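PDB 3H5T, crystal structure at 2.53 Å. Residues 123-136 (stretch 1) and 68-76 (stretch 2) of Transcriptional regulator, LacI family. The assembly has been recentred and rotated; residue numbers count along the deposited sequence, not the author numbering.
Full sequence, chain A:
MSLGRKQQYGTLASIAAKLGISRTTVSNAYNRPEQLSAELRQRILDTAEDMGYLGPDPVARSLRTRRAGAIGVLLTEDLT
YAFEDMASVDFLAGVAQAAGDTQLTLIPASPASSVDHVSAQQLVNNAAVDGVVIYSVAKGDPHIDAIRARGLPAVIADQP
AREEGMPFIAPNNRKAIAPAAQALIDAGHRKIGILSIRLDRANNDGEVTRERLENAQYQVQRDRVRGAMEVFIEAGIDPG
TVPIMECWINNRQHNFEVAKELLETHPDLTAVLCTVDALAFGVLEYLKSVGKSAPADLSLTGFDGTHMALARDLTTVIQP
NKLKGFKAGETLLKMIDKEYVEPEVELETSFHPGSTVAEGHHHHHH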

# COMPACT_ATOMS: atom_id res chain seq x y z
N LEU A 123 -15.83 -11.63 -14.02
CA LEU A 123 -14.46 -11.65 -13.56
C LEU A 123 -14.45 -12.32 -12.18
O LEU A 123 -13.73 -13.29 -11.96
CB LEU A 123 -13.90 -10.22 -13.44
CG LEU A 123 -12.50 -10.14 -12.83
CD1 LEU A 123 -11.55 -11.02 -13.64
CD2 LEU A 123 -11.99 -8.69 -12.81
N VAL A 124 -15.28 -11.79 -11.28
CA VAL A 124 -15.38 -12.29 -9.91
C VAL A 124 -15.84 -13.73 -9.76
O VAL A 124 -15.29 -14.46 -8.95
CB VAL A 124 -16.28 -11.40 -9.05
CG1 VAL A 124 -16.44 -12.00 -7.66
CG2 VAL A 124 -15.68 -10.00 -8.95
N ASN A 125 -16.85 -14.14 -10.53
CA ASN A 125 -17.34 -15.52 -10.42
C ASN A 125 -16.37 -16.52 -11.03
O ASN A 125 -16.53 -17.73 -10.86
CB ASN A 125 -18.72 -15.68 -11.08
CG ASN A 125 -19.77 -14.74 -10.48
OD1 ASN A 125 -19.71 -14.39 -9.31
ND2 ASN A 125 -20.73 -14.36 -11.30
N ASN A 126 -15.35 -16.03 -11.73
CA ASN A 126 -14.37 -16.94 -12.32
C ASN A 126 -13.04 -16.89 -11.57
O ASN A 126 -12.01 -17.34 -12.08
CB ASN A 126 -14.17 -16.63 -13.81
CG ASN A 126 -15.40 -16.98 -14.65
OD1 ASN A 126 -15.89 -18.12 -14.61
ND2 ASN A 126 -15.90 -16.01 -15.41
N ALA A 127 -13.07 -16.34 -10.37
CA ALA A 127 -11.89 -16.29 -9.52
C ALA A 127 -11.97 -17.54 -8.64
O ALA A 127 -12.88 -17.67 -7.82
CB ALA A 127 -11.90 -15.01 -8.66
N ALA A 128 -11.03 -18.46 -8.83
CA ALA A 128 -10.99 -19.71 -8.09
C ALA A 128 -10.41 -19.53 -6.69
O ALA A 128 -9.37 -20.11 -6.36
CB ALA A 128 -10.17 -20.73 -8.85
N VAL A 129 -11.09 -18.74 -5.87
CA VAL A 129 -10.61 -18.48 -4.52
C VAL A 129 -11.67 -18.68 -3.45
O VAL A 129 -12.86 -18.58 -3.72
CB VAL A 129 -10.04 -17.04 -4.42
CG1 VAL A 129 -8.89 -16.88 -5.39
CG2 VAL A 129 -11.13 -16.01 -4.73
N ASP A 130 -11.21 -18.97 -2.23
CA ASP A 130 -12.09 -19.17 -1.08
C ASP A 130 -12.35 -17.85 -0.37
O ASP A 130 -13.23 -17.75 0.48
CB ASP A 130 -11.46 -20.15 -0.08
CG ASP A 130 -11.20 -21.53 -0.67
OD1 ASP A 130 -12.13 -22.14 -1.24
OD2 ASP A 130 -10.05 -22.02 -0.53
N GLY A 131 -11.57 -16.83 -0.73
CA GLY A 131 -11.73 -15.53 -0.11
C GLY A 131 -11.00 -14.46 -0.90
O GLY A 131 -10.15 -14.77 -1.73
N VAL A 132 -11.32 -13.20 -0.64
CA VAL A 132 -10.67 -12.13 -1.37
C VAL A 132 -10.30 -10.91 -0.53
O VAL A 132 -11.09 -10.43 0.28
CB VAL A 132 -11.55 -11.66 -2.55
CG1 VAL A 132 -12.88 -11.17 -2.03
CG2 VAL A 132 -10.83 -10.55 -3.34
N VAL A 133 -9.09 -10.42 -0.74
CA VAL A 133 -8.62 -9.22 -0.06
C VAL A 133 -8.84 -8.11 -1.07
O VAL A 133 -8.20 -8.10 -2.12
CB VAL A 133 -7.11 -9.31 0.27
CG1 VAL A 133 -6.60 -7.95 0.74
CG2 VAL A 133 -6.87 -10.38 1.34
N ILE A 134 -9.76 -7.20 -0.77
CA ILE A 134 -10.01 -6.11 -1.70
C ILE A 134 -9.00 -5.04 -1.41
O ILE A 134 -8.94 -4.50 -0.30
CB ILE A 134 -11.45 -5.58 -1.57
CG1 ILE A 134 -12.43 -6.67 -2.02
CG2 ILE A 134 -11.62 -4.34 -2.44
CD1 ILE A 134 -13.89 -6.35 -1.82
N TYR A 135 -8.20 -4.72 -2.42
CA TYR A 135 -7.16 -3.73 -2.25
C TYR A 135 -7.34 -2.40 -2.94
O TYR A 135 -7.27 -2.30 -4.16
CB TYR A 135 -5.81 -4.32 -2.67
CG TYR A 135 -4.67 -3.35 -2.54
CD1 TYR A 135 -4.40 -2.70 -1.33
CD2 TYR A 135 -3.84 -3.08 -3.63
CE1 TYR A 135 -3.32 -1.81 -1.21
CE2 TYR A 135 -2.76 -2.19 -3.52
CZ TYR A 135 -2.51 -1.56 -2.31
OH TYR A 135 -1.45 -0.69 -2.21
N SER A 136 -7.58 -1.37 -2.14
CA SER A 136 -7.71 -0.01 -2.64
C SER A 136 -8.64 0.14 -3.84
O SER A 136 -8.22 0.53 -4.92
CB SER A 136 -6.32 0.52 -2.99
OG SER A 136 -6.37 1.87 -3.38
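Stretch 2 68-76: AGAIGVLLT

Stretch 2 is extended, with a strand from A70 to L75. It lies beside the strand of stretch 1 that runs through V132 to Y135. The two strands point the same way, with 17° between their N-to-C directions (signed crossing angle -17°). Their axes approach to 4.5 Å. V132 pairs with G72 (CA to CA 4.6 Å), V133 with V73 (CA to CA 4.7 Å) and I134 with L74 (CA to CA 5.1 Å). The spacing then widens to 5.8 Å between the CA atoms of Y135 and L75.

The backbone bonds form a parallel ladder. G72 N donates to G131 O at 2.9 Å, and V133 N donates to G72 O at 2.8 Å. L74 N then reaches V133 O at 3.1 Å, and Y135 N reaches L74 O at 3.2 Å. Beyond the last of these bonds, a water accepts a hydrogen bond from T76 N (3.1 Å from the water O) and donates to Y135 O (2.8 Å from the water O), so it bridges the diverging chains.

Before the strand of stretch 1, D130 holds A70, the first residue of the stretch 2 strand, twice. D130 N donates to A70 O at 2.9 Å in a nearly straight bond. A70 N makes a weak bond to D130 OD2 at 3.3 Å. G69 leaves room for this carboxylate, since a CB there would clash with OD2.

G72 also lacks a side chain, and V129 CG1 comes to 3.5 Å from G72 N. V132 and L74 share one face of the sheet, with V132 CG2 4.1 Å from L74 CB. V124 CG2, from the preceding helix, is 4.4 Å from L74 CD1. On the other face, V133 CB lies 4.1 Å from V73 CG2, and Y135 CB lies 4.1 Å from V73 CG1. L75 CD1 meets the Y135 ring at its edge, 3.1 Å from CD2.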

# COMPACT_ATOMS: atom_id res chain seq x y z
N ALA A 68 -6.56 -26.27 3.16
CA ALA A 68 -5.67 -26.07 2.01
C ALA A 68 -6.47 -25.61 0.79
O ALA A 68 -7.26 -26.38 0.23
CB ALA A 68 -4.92 -27.37 1.70
N GLY A 69 -6.26 -24.35 0.38
CA GLY A 69 -6.96 -23.80 -0.77
C GLY A 69 -6.23 -22.59 -1.34
O GLY A 69 -5.01 -22.58 -1.40
N ALA A 70 -6.97 -21.56 -1.75
CA ALA A 70 -6.34 -20.35 -2.28
C ALA A 70 -7.12 -19.09 -1.95
O ALA A 70 -8.34 -19.13 -1.83
CB ALA A 70 -6.17 -20.47 -3.79
N ILE A 71 -6.41 -17.98 -1.79
CA ILE A 71 -7.04 -16.69 -1.52
C ILE A 71 -6.66 -15.71 -2.63
O ILE A 71 -5.58 -15.83 -3.22
CB ILE A 71 -6.62 -16.09 -0.14
CG1 ILE A 71 -5.14 -15.72 -0.16
CG2 ILE A 71 -6.91 -17.09 0.98
CD1 ILE A 71 -4.65 -15.04 1.11
N GLY A 72 -7.54 -14.76 -2.91
CA GLY A 72 -7.25 -13.79 -3.96
C GLY A 72 -7.09 -12.36 -3.48
O GLY A 72 -7.35 -12.03 -2.31
N VAL A 73 -6.66 -11.49 -4.40
CA VAL A 73 -6.48 -10.08 -4.12
C VAL A 73 -6.98 -9.33 -5.35
O VAL A 73 -6.40 -9.45 -6.43
CB VAL A 73 -5.00 -9.73 -3.86
CG1 VAL A 73 -4.86 -8.23 -3.58
CG2 VAL A 73 -4.48 -10.53 -2.69
N LEU A 74 -8.07 -8.59 -5.19
CA LEU A 74 -8.63 -7.84 -6.30
C LEU A 74 -7.91 -6.52 -6.40
O LEU A 74 -7.92 -5.72 -5.47
CB LEU A 74 -10.12 -7.60 -6.08
CG LEU A 74 -10.83 -6.98 -7.29
CD1 LEU A 74 -12.01 -7.84 -7.69
CD2 LEU A 74 -11.26 -5.57 -6.95
N LEU A 75 -7.29 -6.30 -7.55
CA LEU A 75 -6.54 -5.09 -7.82
C LEU A 75 -7.24 -4.34 -8.95
O LEU A 75 -7.38 -4.85 -10.06
CB LEU A 75 -5.10 -5.46 -8.23
CG LEU A 75 -3.98 -4.43 -8.05
CD1 LEU A 75 -3.86 -4.08 -6.60
CD2 LEU A 75 -2.66 -5.00 -8.53
N THR A 76 -7.68 -3.12 -8.67
CA THR A 76 -8.35 -2.32 -9.68
C THR A 76 -7.29 -1.57 -10.52
O THR A 76 -7.43 -0.40 -10.87
CB THR A 76 -9.38 -1.37 -8.99
OG1 THR A 76 -10.43 -1.07 -9.90
CG2 THR A 76 -8.74 -0.08 -8.51
O HOH W 1 -6.51 -1.18 -6.57